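Local structure of conserved hypothetical protein (Shewanella loihica, 2GPI) at residues M30-Y35 with G83-E88; I6-Q11 with I21-Q26; Q17-H22 with I36-L41; E10-D15 with S57-F62. The protein is of unknown function, belongs to the DUF1488 family and may play a part in transcriptional regulation of the shikimate pathway. One frame throughout, in Å; residues are numbered along the deposited sequence. Where two conformers were deposited one is given.

Contact 1: M30-Y35 with G83-E88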
loop_
_atom_site.group_PDB
_atom_site.type_symbol
_atom_site.label_atom_id
_atom_site.label_comp_id
_atom_site.label_asym_id
_atom_site.label_seq_id
_atom_site.Cartn_x
_atom_site.Cartn_y
_atom_site.Cartn_z
HETATM N N MSE A 30 -9.045 -3.314 13.858
HETATM C CA MSE A 30 -9.645 -3.519 12.556
HETATM C C MSE A 30 -8.643 -3.368 11.455
HETATM O O MSE A 30 -7.963 -2.329 11.350
HETATM C CB MSE A 30 -10.745 -2.534 12.306
HETATM C CG MSE A 30 -11.344 -2.712 10.942
HETATM SE SE MSE A 30 -12.886 -1.588 10.859
HETATM C CE MSE A 30 -13.689 -2.439 12.492
ATOM N N VAL A 31 -8.563 -4.400 10.638
ATOM C CA VAL A 31 -7.653 -4.456 9.511
ATOM C C VAL A 31 -8.221 -3.623 8.345
ATOM O O VAL A 31 -9.436 -3.630 8.040
ATOM C CB VAL A 31 -7.401 -5.898 9.057
ATOM C CG1 VAL A 31 -6.541 -5.935 7.772
ATOM C CG2 VAL A 31 -6.760 -6.687 10.262
ATOM N N ILE A 32 -7.308 -2.881 7.742
ATOM C CA ILE A 32 -7.556 -2.120 6.538
ATOM C C ILE A 32 -6.615 -2.636 5.443
ATOM O O ILE A 32 -5.387 -2.511 5.560
ATOM C CB ILE A 32 -7.389 -0.601 6.759
ATOM C CG1 ILE A 32 -8.390 -0.089 7.804
ATOM C CG2 ILE A 32 -7.557 0.122 5.425
ATOM C CD1 ILE A 32 -8.002 1.306 8.388
ATOM N N ASP A 33 -7.203 -3.276 4.442
ATOM C CA ASP A 33 -6.446 -3.769 3.320
ATOM C C ASP A 33 -6.051 -2.631 2.376
ATOM O O ASP A 33 -6.880 -1.859 1.845
ATOM C CB ASP A 33 -7.140 -4.940 2.642
ATOM C CG ASP A 33 -7.241 -6.143 3.592
ATOM O OD1 ASP A 33 -6.194 -6.637 4.067
ATOM O OD2 ASP A 33 -8.375 -6.507 3.950
ATOM N N CYS A 34 -4.753 -2.542 2.111
ATOM C CA CYS A 34 -4.224 -1.492 1.242
ATOM C C CYS A 34 -3.532 -2.136 0.041
ATOM O O CYS A 34 -3.008 -3.254 0.135
ATOM C CB CYS A 34 -3.178 -0.651 1.942
ATOM S SG CYS A 34 -3.772 0.119 3.478
ATOM N N TYR A 35 -3.535 -1.424 -1.058
ATOM C CA TYR A 35 -3.036 -1.956 -2.327
ATOM C C TYR A 35 -2.269 -0.886 -3.081
ATOM O O TYR A 35 -2.643 0.257 -3.094
ATOM C CB TYR A 35 -4.176 -2.457 -3.175
ATOM C CG TYR A 35 -4.960 -3.568 -2.533
ATOM C CD1 TYR A 35 -6.049 -3.317 -1.717
ATOM C CD2 TYR A 35 -4.581 -4.899 -2.717
ATOM C CE1 TYR A 35 -6.699 -4.332 -1.089
ATOM C CE2 TYR A 35 -5.257 -5.934 -2.123
ATOM C CZ TYR A 35 -6.339 -5.657 -1.285
ATOM O OH TYR A 35 -7.022 -6.669 -0.683
ATOM N N GLY A 83 -14.152 -0.991 0.628
ATOM C CA GLY A 83 -13.583 -0.714 1.951
ATOM C C GLY A 83 -12.075 -0.780 2.002
ATOM O O GLY A 83 -11.504 -0.871 3.085
ATOM N N HIS A 84 -11.426 -0.778 0.839
ATOM C CA HIS A 84 -9.988 -0.830 0.735
ATOM C C HIS A 84 -9.340 0.521 0.455
ATOM O O HIS A 84 -10.008 1.479 0.074
ATOM C CB HIS A 84 -9.589 -1.757 -0.376
ATOM C CG HIS A 84 -10.079 -3.151 -0.220
ATOM N ND1 HIS A 84 -10.351 -3.948 -1.311
ATOM C CD2 HIS A 84 -10.371 -3.890 0.873
ATOM C CE1 HIS A 84 -10.809 -5.112 -0.888
ATOM N NE2 HIS A 84 -10.812 -5.113 0.431
ATOM N N ILE A 85 -8.017 0.553 0.594
ATOM C CA ILE A 85 -7.240 1.738 0.323
ATOM C C ILE A 85 -6.346 1.445 -0.897
ATOM O O ILE A 85 -5.602 0.486 -0.907
ATOM C CB ILE A 85 -6.365 2.157 1.518
ATOM C CG1 ILE A 85 -7.229 2.632 2.717
ATOM C CG2 ILE A 85 -5.289 3.203 1.109
ATOM C CD1 ILE A 85 -7.864 4.019 2.522
ATOM N N GLN A 86 -6.507 2.240 -1.940
ATOM C CA GLN A 86 -5.693 2.104 -3.163
ATOM C C GLN A 86 -4.738 3.283 -3.262
ATOM O O GLN A 86 -5.173 4.432 -3.409
ATOM C CB GLN A 86 -6.579 2.088 -4.410
ATOM C CG GLN A 86 -7.666 1.022 -4.440
ATOM C CD GLN A 86 -7.151 -0.388 -4.697
ATOM O OE1 GLN A 86 -6.171 -0.594 -5.406
ATOM N NE2 GLN A 86 -7.833 -1.366 -4.124
ATOM N N VAL A 87 -3.442 3.007 -3.205
ATOM C CA VAL A 87 -2.429 4.031 -3.339
ATOM C C VAL A 87 -2.182 4.228 -4.831
ATOM O O VAL A 87 -1.726 3.331 -5.519
ATOM C CB VAL A 87 -1.143 3.626 -2.635
ATOM C CG1 VAL A 87 -0.012 4.616 -3.014
ATOM C CG2 VAL A 87 -1.356 3.536 -1.122
ATOM N N GLU A 88 -2.569 5.403 -5.325
ATOM C CA GLU A 88 -2.535 5.684 -6.780
ATOM C C GLU A 88 -1.384 6.609 -7.176
ATOM O O GLU A 88 -1.003 6.646 -8.345
ATOM C CB GLU A 88 -3.899 6.223 -7.182
ATOM C CG GLU A 88 -4.917 5.092 -7.048
ATOM C CD GLU A 88 -6.295 5.458 -7.390
ATOM O OE1 GLU A 88 -6.768 6.507 -6.911
ATOM O OE2 GLU A 88 -6.924 4.658 -8.111
#

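Contact 2: I6-Q11 with I21-Q26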
loop_
_atom_site.group_PDB
_atom_site.type_symbol
_atom_site.label_atom_id
_atom_site.label_comp_id
_atom_site.label_asym_id
_atom_site.label_seq_id
_atom_site.Cartn_x
_atom_site.Cartn_y
_atom_site.Cartn_z
ATOM N N ILE A 6 -2.879 4.348 13.588
ATOM C CA ILE A 6 -2.900 3.540 12.354
ATOM C C ILE A 6 -1.575 2.841 12.237
ATOM O O ILE A 6 -0.552 3.464 12.060
ATOM C CB ILE A 6 -3.187 4.357 11.055
ATOM C CG1 ILE A 6 -4.547 5.048 11.166
ATOM C CG2 ILE A 6 -3.163 3.421 9.825
ATOM C CD1 ILE A 6 -4.739 6.293 10.275
ATOM N N ILE A 7 -1.581 1.515 12.370
ATOM C CA ILE A 7 -0.372 0.706 12.362
ATOM C C ILE A 7 -0.271 -0.083 11.057
ATOM O O ILE A 7 -1.245 -0.690 10.613
ATOM C CB ILE A 7 -0.428 -0.306 13.502
ATOM C CG1 ILE A 7 -0.503 0.408 14.871
ATOM C CG2 ILE A 7 0.768 -1.298 13.439
ATOM C CD1 ILE A 7 -0.803 -0.557 16.086
ATOM N N PHE A 8 0.906 -0.088 10.457
ATOM C CA PHE A 8 1.169 -0.909 9.298
ATOM C C PHE A 8 1.810 -2.211 9.740
ATOM O O PHE A 8 2.910 -2.233 10.323
ATOM C CB PHE A 8 2.001 -0.134 8.292
ATOM C CG PHE A 8 1.222 0.986 7.709
ATOM C CD1 PHE A 8 0.442 0.776 6.590
ATOM C CD2 PHE A 8 1.146 2.187 8.344
ATOM C CE1 PHE A 8 -0.393 1.772 6.109
ATOM C CE2 PHE A 8 0.358 3.194 7.828
ATOM C CZ PHE A 8 -0.416 2.963 6.697
ATOM N N THR A 9 1.076 -3.291 9.533
ATOM C CA THR A 9 1.438 -4.561 10.125
ATOM C C THR A 9 2.280 -5.489 9.244
ATOM O O THR A 9 2.615 -6.620 9.666
ATOM C CB THR A 9 0.157 -5.263 10.611
ATOM O OG1 THR A 9 -0.788 -5.376 9.532
ATOM C CG2 THR A 9 -0.483 -4.523 11.794
ATOM N N GLU A 10 2.647 -5.016 8.046
ATOM C CA GLU A 10 3.683 -5.659 7.235
ATOM C C GLU A 10 3.366 -7.091 6.792
ATOM O O GLU A 10 4.265 -7.927 6.675
ATOM C CB GLU A 10 5.047 -5.597 7.944
ATOM C CG GLU A 10 5.495 -4.155 8.273
ATOM C CD GLU A 10 5.379 -3.190 7.092
ATOM O OE1 GLU A 10 6.069 -3.381 6.061
ATOM O OE2 GLU A 10 4.600 -2.193 7.206
ATOM N N GLN A 11 2.077 -7.351 6.560
ATOM C CA GLN A 11 1.658 -8.550 5.853
ATOM C C GLN A 11 1.667 -8.140 4.383
ATOM O O GLN A 11 0.791 -7.425 3.917
ATOM C CB GLN A 11 0.294 -9.028 6.391
ATOM C CG GLN A 11 0.326 -9.381 7.873
ATOM C CD GLN A 11 -1.015 -9.828 8.424
ATOM O OE1 GLN A 11 -1.949 -10.096 7.676
ATOM N NE2 GLN A 11 -1.107 -9.925 9.750
ATOM N N ILE A 21 0.625 -5.154 -5.082
ATOM C CA ILE A 21 1.082 -5.494 -3.756
ATOM C C ILE A 21 -0.045 -5.170 -2.767
ATOM O O ILE A 21 -0.600 -4.056 -2.754
ATOM C CB ILE A 21 2.363 -4.751 -3.337
ATOM C CG1 ILE A 21 3.612 -5.289 -4.106
ATOM C CG2 ILE A 21 2.605 -4.862 -1.786
ATOM C CD1 ILE A 21 4.074 -6.635 -3.623
ATOM N N HIS A 22 -0.360 -6.160 -1.973
ATOM C CA HIS A 22 -1.351 -6.050 -0.900
ATOM C C HIS A 22 -0.547 -5.875 0.415
ATOM O O HIS A 22 0.300 -6.723 0.785
ATOM C CB HIS A 22 -2.265 -7.281 -0.946
ATOM C CG HIS A 22 -3.202 -7.431 0.264
ATOM N ND1 HIS A 22 -3.812 -8.618 0.595
ATOM C CD2 HIS A 22 -3.646 -6.508 1.164
ATOM C CE1 HIS A 22 -4.588 -8.431 1.652
ATOM N NE2 HIS A 22 -4.501 -7.160 2.027
ATOM N N PHE A 23 -0.849 -4.796 1.136
ATOM C CA PHE A 23 -0.218 -4.533 2.420
ATOM C C PHE A 23 -1.317 -4.173 3.426
ATOM O O PHE A 23 -2.405 -3.817 3.058
ATOM C CB PHE A 23 0.923 -3.514 2.380
ATOM C CG PHE A 23 0.558 -2.123 1.896
ATOM C CD1 PHE A 23 0.280 -1.861 0.565
ATOM C CD2 PHE A 23 0.504 -1.074 2.784
ATOM C CE1 PHE A 23 0.010 -0.559 0.144
ATOM C CE2 PHE A 23 0.217 0.230 2.354
ATOM C CZ PHE A 23 -0.034 0.476 1.062
ATOM N N THR A 24 -1.015 -4.304 4.692
ATOM C CA THR A 24 -2.030 -4.226 5.720
ATOM C C THR A 24 -1.792 -3.079 6.712
ATOM O O THR A 24 -0.665 -2.777 7.095
ATOM C CB THR A 24 -2.083 -5.545 6.511
ATOM O OG1 THR A 24 -0.751 -5.880 6.942
ATOM C CG2 THR A 24 -2.635 -6.669 5.650
ATOM N N ALA A 25 -2.874 -2.406 7.063
ATOM C CA ALA A 25 -2.887 -1.443 8.151
ATOM C C ALA A 25 -3.910 -1.942 9.140
ATOM O O ALA A 25 -4.725 -2.800 8.839
ATOM C CB ALA A 25 -3.283 -0.061 7.665
ATOM N N GLN A 26 -3.859 -1.428 10.354
ATOM C CA GLN A 26 -4.806 -1.822 11.359
ATOM C C GLN A 26 -5.053 -0.633 12.251
ATOM O O GLN A 26 -4.122 0.097 12.606
ATOM C CB GLN A 26 -4.173 -2.960 12.144
ATOM C CG GLN A 26 -5.057 -3.669 13.020
ATOM C CD GLN A 26 -4.343 -4.899 13.549
ATOM O OE1 GLN A 26 -3.946 -5.788 12.779
ATOM N NE2 GLN A 26 -4.162 -4.944 14.859
HETATM O O HOH W 1 -3.106 -6.430 10.263
HETATM O O HOH W 2 1.793 -3.227 5.924
#

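Contact 3: Q17-H22 with I36-L41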
loop_
_atom_site.group_PDB
_atom_site.type_symbol
_atom_site.label_atom_id
_atom_site.label_comp_id
_atom_site.label_asym_id
_atom_site.label_seq_id
_atom_site.Cartn_x
_atom_site.Cartn_y
_atom_site.Cartn_z
ATOM N N GLN A 17 -5.219 -11.123 -8.653
ATOM C CA GLN A 17 -6.537 -10.706 -9.150
ATOM C C GLN A 17 -6.456 -9.237 -9.528
ATOM O O GLN A 17 -6.989 -8.818 -10.542
ATOM C CB GLN A 17 -7.596 -10.966 -8.071
ATOM C CG GLN A 17 -8.935 -10.255 -8.238
ATOM C CD GLN A 17 -10.032 -11.133 -8.823
ATOM O OE1 GLN A 17 -9.967 -12.367 -8.770
ATOM N NE2 GLN A 17 -11.065 -10.490 -9.361
ATOM N N LEU A 18 -5.721 -8.475 -8.731
ATOM C CA LEU A 18 -5.576 -7.044 -8.954
ATOM C C LEU A 18 -4.236 -6.627 -9.576
ATOM O O LEU A 18 -4.078 -5.460 -9.916
ATOM C CB LEU A 18 -5.706 -6.318 -7.635
ATOM C CG LEU A 18 -6.997 -6.530 -6.855
ATOM C CD1 LEU A 18 -7.004 -5.735 -5.555
ATOM C CD2 LEU A 18 -8.173 -6.130 -7.773
ATOM N N SER A 19 -3.281 -7.550 -9.672
ATOM C CA SER A 19 -1.886 -7.224 -10.051
ATOM C C SER A 19 -1.370 -6.085 -9.194
ATOM O O SER A 19 -1.071 -4.995 -9.709
ATOM C CB SER A 19 -1.762 -6.876 -11.522
ATOM O OG SER A 19 -2.108 -8.010 -12.313
ATOM N N ALA A 20 -1.320 -6.338 -7.884
ATOM C CA ALA A 20 -0.985 -5.316 -6.899
ATOM C C ALA A 20 -0.228 -5.934 -5.745
ATOM O O ALA A 20 -0.440 -7.106 -5.434
ATOM C CB ALA A 20 -2.283 -4.674 -6.383
ATOM N N ILE A 21 0.625 -5.154 -5.082
ATOM C CA ILE A 21 1.082 -5.494 -3.756
ATOM C C ILE A 21 -0.045 -5.170 -2.767
ATOM O O ILE A 21 -0.600 -4.056 -2.754
ATOM C CB ILE A 21 2.363 -4.751 -3.337
ATOM C CG1 ILE A 21 3.612 -5.289 -4.106
ATOM C CG2 ILE A 21 2.605 -4.862 -1.786
ATOM C CD1 ILE A 21 4.074 -6.635 -3.623
ATOM N N HIS A 22 -0.360 -6.160 -1.973
ATOM C CA HIS A 22 -1.351 -6.050 -0.900
ATOM C C HIS A 22 -0.547 -5.875 0.415
ATOM O O HIS A 22 0.300 -6.723 0.785
ATOM C CB HIS A 22 -2.265 -7.281 -0.946
ATOM C CG HIS A 22 -3.202 -7.431 0.264
ATOM N ND1 HIS A 22 -3.812 -8.618 0.595
ATOM C CD2 HIS A 22 -3.646 -6.508 1.164
ATOM C CE1 HIS A 22 -4.588 -8.431 1.652
ATOM N NE2 HIS A 22 -4.501 -7.160 2.027
ATOM N N ILE A 36 -1.171 -1.293 -3.707
ATOM C CA ILE A 36 -0.472 -0.453 -4.685
ATOM C C ILE A 36 -0.290 -1.294 -5.964
ATOM O O ILE A 36 0.344 -2.369 -5.945
ATOM C CB ILE A 36 0.854 0.175 -4.137
ATOM C CG1 ILE A 36 1.513 1.082 -5.169
ATOM C CG2 ILE A 36 1.841 -0.894 -3.623
ATOM C CD1 ILE A 36 2.668 1.944 -4.618
ATOM N N GLY A 37 -0.900 -0.816 -7.037
ATOM C CA GLY A 37 -0.882 -1.564 -8.269
ATOM C C GLY A 37 0.489 -1.646 -8.924
ATOM O O GLY A 37 1.387 -0.828 -8.683
ATOM N N GLN A 38 0.658 -2.678 -9.741
ATOM C CA GLN A 38 1.928 -2.924 -10.437
ATOM C C GLN A 38 2.424 -1.667 -11.134
ATOM O O GLN A 38 3.617 -1.273 -10.959
ATOM C CB GLN A 38 1.756 -4.054 -11.422
ATOM C CG GLN A 38 3.068 -4.406 -12.064
ATOM C CD GLN A 38 2.968 -5.619 -12.940
ATOM O OE1 GLN A 38 1.997 -6.392 -12.863
ATOM N NE2 GLN A 38 3.973 -5.804 -13.782
ATOM N N LYS A 39 1.567 -1.035 -11.929
ATOM C CA LYS A 39 2.001 0.122 -12.704
ATOM C C LYS A 39 2.414 1.283 -11.799
ATOM O O LYS A 39 3.391 1.966 -12.063
ATOM C CB LYS A 39 0.945 0.549 -13.730
ATOM C CG LYS A 39 0.737 -0.486 -14.839
ATOM C CD LYS A 39 -0.280 -0.053 -15.891
ATOM C CE LYS A 39 -0.358 -1.080 -16.994
ATOM N N VAL A 40 1.708 1.488 -10.689
ATOM C CA VAL A 40 2.049 2.564 -9.766
ATOM C C VAL A 40 3.460 2.350 -9.213
ATOM O O VAL A 40 4.310 3.270 -9.145
ATOM C CB VAL A 40 1.014 2.712 -8.618
ATOM C CG1 VAL A 40 1.440 3.853 -7.669
ATOM C CG2 VAL A 40 -0.355 3.026 -9.220
ATOM N N LEU A 41 3.728 1.129 -8.803
ATOM C CA LEU A 41 5.019 0.773 -8.276
ATOM C C LEU A 41 6.131 0.844 -9.309
ATOM O O LEU A 41 7.213 1.289 -8.996
ATOM C CB LEU A 41 4.950 -0.640 -7.685
ATOM C CG LEU A 41 6.066 -1.093 -6.780
ATOM C CD1 LEU A 41 6.354 -0.084 -5.670
ATOM C CD2 LEU A 41 5.654 -2.537 -6.190
#

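Contact 4: E10-D15 with S57-F62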
loop_
_atom_site.group_PDB
_atom_site.type_symbol
_atom_site.label_atom_id
_atom_site.label_comp_id
_atom_site.label_asym_id
_atom_site.label_seq_id
_atom_site.Cartn_x
_atom_site.Cartn_y
_atom_site.Cartn_z
ATOM N N GLU A 10 2.647 -5.016 8.046
ATOM C CA GLU A 10 3.683 -5.659 7.235
ATOM C C GLU A 10 3.366 -7.091 6.792
ATOM O O GLU A 10 4.265 -7.927 6.675
ATOM C CB GLU A 10 5.047 -5.597 7.944
ATOM C CG GLU A 10 5.495 -4.155 8.273
ATOM C CD GLU A 10 5.379 -3.190 7.092
ATOM O OE1 GLU A 10 6.069 -3.381 6.061
ATOM O OE2 GLU A 10 4.600 -2.193 7.206
ATOM N N GLN A 11 2.077 -7.351 6.560
ATOM C CA GLN A 11 1.658 -8.550 5.853
ATOM C C GLN A 11 1.667 -8.140 4.383
ATOM O O GLN A 11 0.791 -7.425 3.917
ATOM C CB GLN A 11 0.294 -9.028 6.391
ATOM C CG GLN A 11 0.326 -9.381 7.873
ATOM C CD GLN A 11 -1.015 -9.828 8.424
ATOM O OE1 GLN A 11 -1.949 -10.096 7.676
ATOM N NE2 GLN A 11 -1.107 -9.925 9.750
ATOM N N LEU A 12 2.762 -8.483 3.704
ATOM C CA LEU A 12 3.037 -8.028 2.332
ATOM C C LEU A 12 2.920 -9.223 1.425
ATOM O O LEU A 12 3.621 -10.222 1.621
ATOM C CB LEU A 12 4.420 -7.385 2.227
ATOM C CG LEU A 12 4.709 -6.313 3.298
ATOM C CD1 LEU A 12 6.200 -5.918 3.300
ATOM C CD2 LEU A 12 3.791 -5.122 3.210
ATOM N N THR A 13 1.994 -9.131 0.474
ATOM C CA THR A 13 1.724 -10.223 -0.507
ATOM C C THR A 13 1.449 -9.623 -1.900
ATOM O O THR A 13 1.142 -8.453 -2.050
ATOM C CB THR A 13 0.551 -11.088 -0.018
ATOM O OG1 THR A 13 -0.641 -10.287 0.087
ATOM C CG2 THR A 13 0.879 -11.707 1.330
ATOM N N TRP A 14 1.564 -10.465 -2.923
ATOM C CA TRP A 14 1.061 -10.170 -4.258
ATOM C C TRP A 14 -0.366 -10.691 -4.452
ATOM O O TRP A 14 -0.692 -11.875 -4.149
ATOM C CB TRP A 14 1.985 -10.753 -5.337
ATOM C CG TRP A 14 1.662 -10.243 -6.744
ATOM C CD1 TRP A 14 0.946 -10.896 -7.710
ATOM C CD2 TRP A 14 2.012 -8.964 -7.306
ATOM N NE1 TRP A 14 0.853 -10.121 -8.829
ATOM C CE2 TRP A 14 1.497 -8.934 -8.625
ATOM C CE3 TRP A 14 2.743 -7.871 -6.857
ATOM C CZ2 TRP A 14 1.670 -7.831 -9.478
ATOM C CZ3 TRP A 14 2.938 -6.769 -7.716
ATOM C CH2 TRP A 14 2.369 -6.751 -8.994
ATOM N N ASP A 15 -1.208 -9.835 -4.985
ATOM C CA ASP A 15 -2.574 -10.169 -5.304
ATOM C C ASP A 15 -2.684 -10.300 -6.824
ATOM O O ASP A 15 -2.633 -9.299 -7.566
ATOM C CB ASP A 15 -3.487 -9.082 -4.716
ATOM C CG ASP A 15 -4.966 -9.308 -5.009
ATOM O OD1 ASP A 15 -5.342 -9.994 -5.977
ATOM O OD2 ASP A 15 -5.764 -8.749 -4.227
ATOM N N SER A 57 10.608 -6.398 -3.168
ATOM C CA SER A 57 11.815 -5.602 -2.933
ATOM C C SER A 57 11.584 -4.115 -3.228
ATOM O O SER A 57 12.040 -3.236 -2.484
ATOM C CB SER A 57 13.001 -6.145 -3.733
ATOM O OG SER A 57 14.161 -5.356 -3.510
ATOM N N LEU A 58 10.843 -3.826 -4.281
ATOM C CA LEU A 58 10.512 -2.439 -4.625
ATOM C C LEU A 58 9.579 -1.807 -3.583
ATOM O O LEU A 58 9.789 -0.643 -3.179
ATOM C CB LEU A 58 9.960 -2.338 -6.050
ATOM C CG LEU A 58 10.971 -2.644 -7.188
ATOM C CD1 LEU A 58 10.237 -2.666 -8.524
ATOM C CD2 LEU A 58 12.168 -1.670 -7.174
ATOM N N PHE A 59 8.564 -2.543 -3.139
ATOM C CA PHE A 59 7.746 -2.077 -2.023
ATOM C C PHE A 59 8.629 -1.705 -0.812
ATOM O O PHE A 59 8.501 -0.603 -0.208
ATOM C CB PHE A 59 6.663 -3.089 -1.628
ATOM C CG PHE A 59 5.859 -2.639 -0.452
ATOM C CD1 PHE A 59 6.324 -2.853 0.841
ATOM C CD2 PHE A 59 4.672 -1.896 -0.626
ATOM C CE1 PHE A 59 5.623 -2.385 1.965
ATOM C CE2 PHE A 59 3.983 -1.435 0.532
ATOM C CZ PHE A 59 4.443 -1.688 1.782
ATOM N N GLU A 60 9.521 -2.634 -0.457
ATOM C CA GLU A 60 10.409 -2.385 0.703
ATOM C C GLU A 60 11.278 -1.151 0.501
ATOM O O GLU A 60 11.463 -0.341 1.453
ATOM C CB GLU A 60 11.230 -3.633 0.975
ATOM C CG GLU A 60 10.427 -4.723 1.546
ATOM C CD GLU A 60 9.907 -4.435 2.963
ATOM O OE1 GLU A 60 10.301 -3.429 3.604
ATOM O OE2 GLU A 60 9.113 -5.236 3.431
ATOM N N GLN A 61 11.788 -0.965 -0.712
ATOM C CA GLN A 61 12.615 0.215 -1.038
ATOM C C GLN A 61 11.871 1.526 -0.777
ATOM O O GLN A 61 12.467 2.500 -0.339
ATOM C CB GLN A 61 13.106 0.146 -2.475
ATOM C CG GLN A 61 13.980 1.292 -2.889
ATOM C CD GLN A 61 14.616 1.037 -4.252
ATOM O OE1 GLN A 61 14.637 -0.119 -4.741
ATOM N NE2 GLN A 61 15.147 2.107 -4.868
ATOM N N PHE A 62 10.568 1.542 -1.039
ATOM C CA PHE A 62 9.763 2.720 -0.922
ATOM C C PHE A 62 8.703 2.571 0.205
ATOM O O PHE A 62 7.699 3.320 0.228
ATOM C CB PHE A 62 9.089 3.028 -2.259
ATOM C CG PHE A 62 10.069 3.387 -3.344
ATOM C CD1 PHE A 62 10.474 4.687 -3.483
ATOM C CD2 PHE A 62 10.537 2.440 -4.239
ATOM C CE1 PHE A 62 11.373 5.067 -4.454
ATOM C CE2 PHE A 62 11.481 2.809 -5.192
ATOM C CZ PHE A 62 11.873 4.135 -5.298
HETATM O O HOH W 3 8.323 -4.786 5.893
#

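Contact 1: M30-Y35 with G83-E88
Cys34 and Ile85 pair across two parallel strands, their CA atoms 4.5 Å apart and their side chains on one face of the sheet. This face is the tight part. Cys34 SG rests on Ile85 CB at 3.8 Å. Ile32 CG2 meets Ile85 CG1 at 3.7 Å. Leu73 and Ile74 of helix 63-75 close over Ile85. Three backbone bonds join the strands: Ile85 N to Asp33 O, Val87 N to Tyr35 O, and Tyr35 N to Ile85 O, which is short at 2.8 Å but bent, 140° at the hydrogen.

On the other face the Tyr35 ring is itself well covered. Its CG stands anti to the carbonyl carbon (chi1 -61°). CE1 lies over one face of the His84 imidazole, toward the rim, 3.7 Å from His84 ND1. The two ring planes are 55° apart. On the same side the Gln86 amide lies nearly parallel to the Tyr35 ring, with NE2 3.6 Å from Tyr35 CD1. The His22 ring stacks on the opposite side. The solvent side is the rim formed by His84, Asp33 and the end of Gln86. An alanine for His84 would remove the imidazole and probably leave the CE1 corner of the Tyr35 ring less held. Asp33 OD1 is hydrogen-bonded to His22 NE2. Asp33 OD2 sits 4.5 Å from His84 NE2, too far for a bond. The nearby carboxylate might modestly favour a protonated His84.

Contact 2: I6-Q11 with I21-Q26
Thr9 and Thr24 meet through their hydroxyls, the side chains crossing at about a right angle. OG1 of Thr9 and OG1 of Thr24 are 2.6 Å apart and hydrogen-bonded. Thr24 OG1 lies between its backbone N and carbonyl carbon (chi1 51°). There it also accepts the N-H of Gln11, 3.2 Å from Gln11 N. Two bonds grip this hydroxyl. A water links Thr9 OG1 to Gln26 OE1, at 2.6 Å and 2.7 Å. Thr9 CG2 passes across the Gln26 side chain.

The face with Phe8 and Ala25 carries the aromatic packing. Phe8 and Phe23 lie side by side and point the same way, and Phe8 CE1 comes to the edge of the Phe23 ring, 4.1 Å from CE2. The methyl of Ala25 makes an off-centre CH-pi contact with the Phe8 ring. Ile7 and Gln26 exchange two backbone bonds as a hydrogen-bonded pair, and Phe8 and Ala25 form the next, non-hydrogen-bonded pair. Thr9 N reaches Thr24 O at 3.0 Å, from above the carbonyl plane. Beyond Phe8 the chain leaves the strand. Strands 6-8 and 13-15 both run antiparallel to strand 20-27, on its side away from strand 30-37, and form an interrupted edge of the mixed sheet.

Contact 3: Q17-H22 with I36-L41
Ser19 receives the N-H of Gln38 on its carbonyl oxygen while its own backbone is in a left-handed conformation (phi 51°, psi 62°). Ser19 O and Gln38 N are 2.9 Å apart. Ser19 and Ala20 both face Asp15, which makes them a G1 beta bulge. Gln38 is the first residue of helix 38-45, and its CB packs 3.4 Å from Ser19 O. Its CG is anti to the backbone N (chi1 -175°), and the extended chain carries NE2 to a hydrogen bond with Glu42. Trp14 touches both Ser19 and Gln38.

Next comes the non-hydrogen-bonded pair of Ala20 and Gly37, with CA atoms 4.0 Å apart. Gly37 is also the N-cap residue, and its carbonyl accepts the N-H of Leu41. Ile21 and Ile36 follow as a hydrogen-bonded pair. Ile21 N is 2.9 Å from Ile36 O, and Ile36 N is 3.0 Å from Ile21 O. On the far side of the sheet from the Ala20 methyl, Ile36 CG2 touches Ile21 CB at 3.9 Å. Leu41 reaches in from the helix, and its CD2 meets Ile21 CG1 at 4.0 Å. Ile66 of helix 63-75 lies against Ile36 and Leu41. This is the open end of the beta hairpin formed by strands 20-27 and 30-37, where one strand starts at a G1 bulge and the other runs directly into a helix.

Contact 4: E10-D15 with S57-F62
Phe59 CG stands anti to its backbone N (chi1 178°) and Leu12 CG anti to its carbonyl carbon (chi1 -50°), and the two side chains cross at about a right angle. Leu12 CD2 touches Phe59 CE1 at 3.5 Å in the conformer described; a second one was deposited, so the exact distance is less certain. The Phe59 ring also meets the ring of Phe23, which lies in strand 20-27.

The polar part sits beside this packing. Glu10 OE1 is at the edge of the Phe59 ring, 4.2 Å from CE1. Glu60 is bent at chi2, and its OE2 comes within 4.4 Å of Glu10 OE1. One water donates to both oxygens, at 2.7 Å to Glu10 OE1 and 2.6 Å to Glu60 OE2. An alanine in place of Phe59 would probably open a gap beside Leu12 and take from Phe23 one of its aromatic neighbours. Arg63 forms a salt bridge with Glu10 OE1. The arginine and the bridging water probably ease the repulsion between the two carboxylates.

In the fold
From the N terminus, contact 2 comes first and closes a short loop that holds strand 13-15. It sets strand 6-8 against strand 20-27. Contact 4 starts from the same stretch, sharing Glu10 and Gln11, but runs on to helix 52-61 and ties that helix to the loop between strands 6-8 and 13-15. Contact 3 lies wholly within its span. Its first segment overlaps the second segment of contact 2 at Ile21 and His22, and it closes the open end of the hairpin of strands 20-27 and 30-37. Contact 1 opens after contact 2 has closed. It crosses contacts 3 and 4 and brings the last strand, 85-87, parallel to strand 30-37 after the helices.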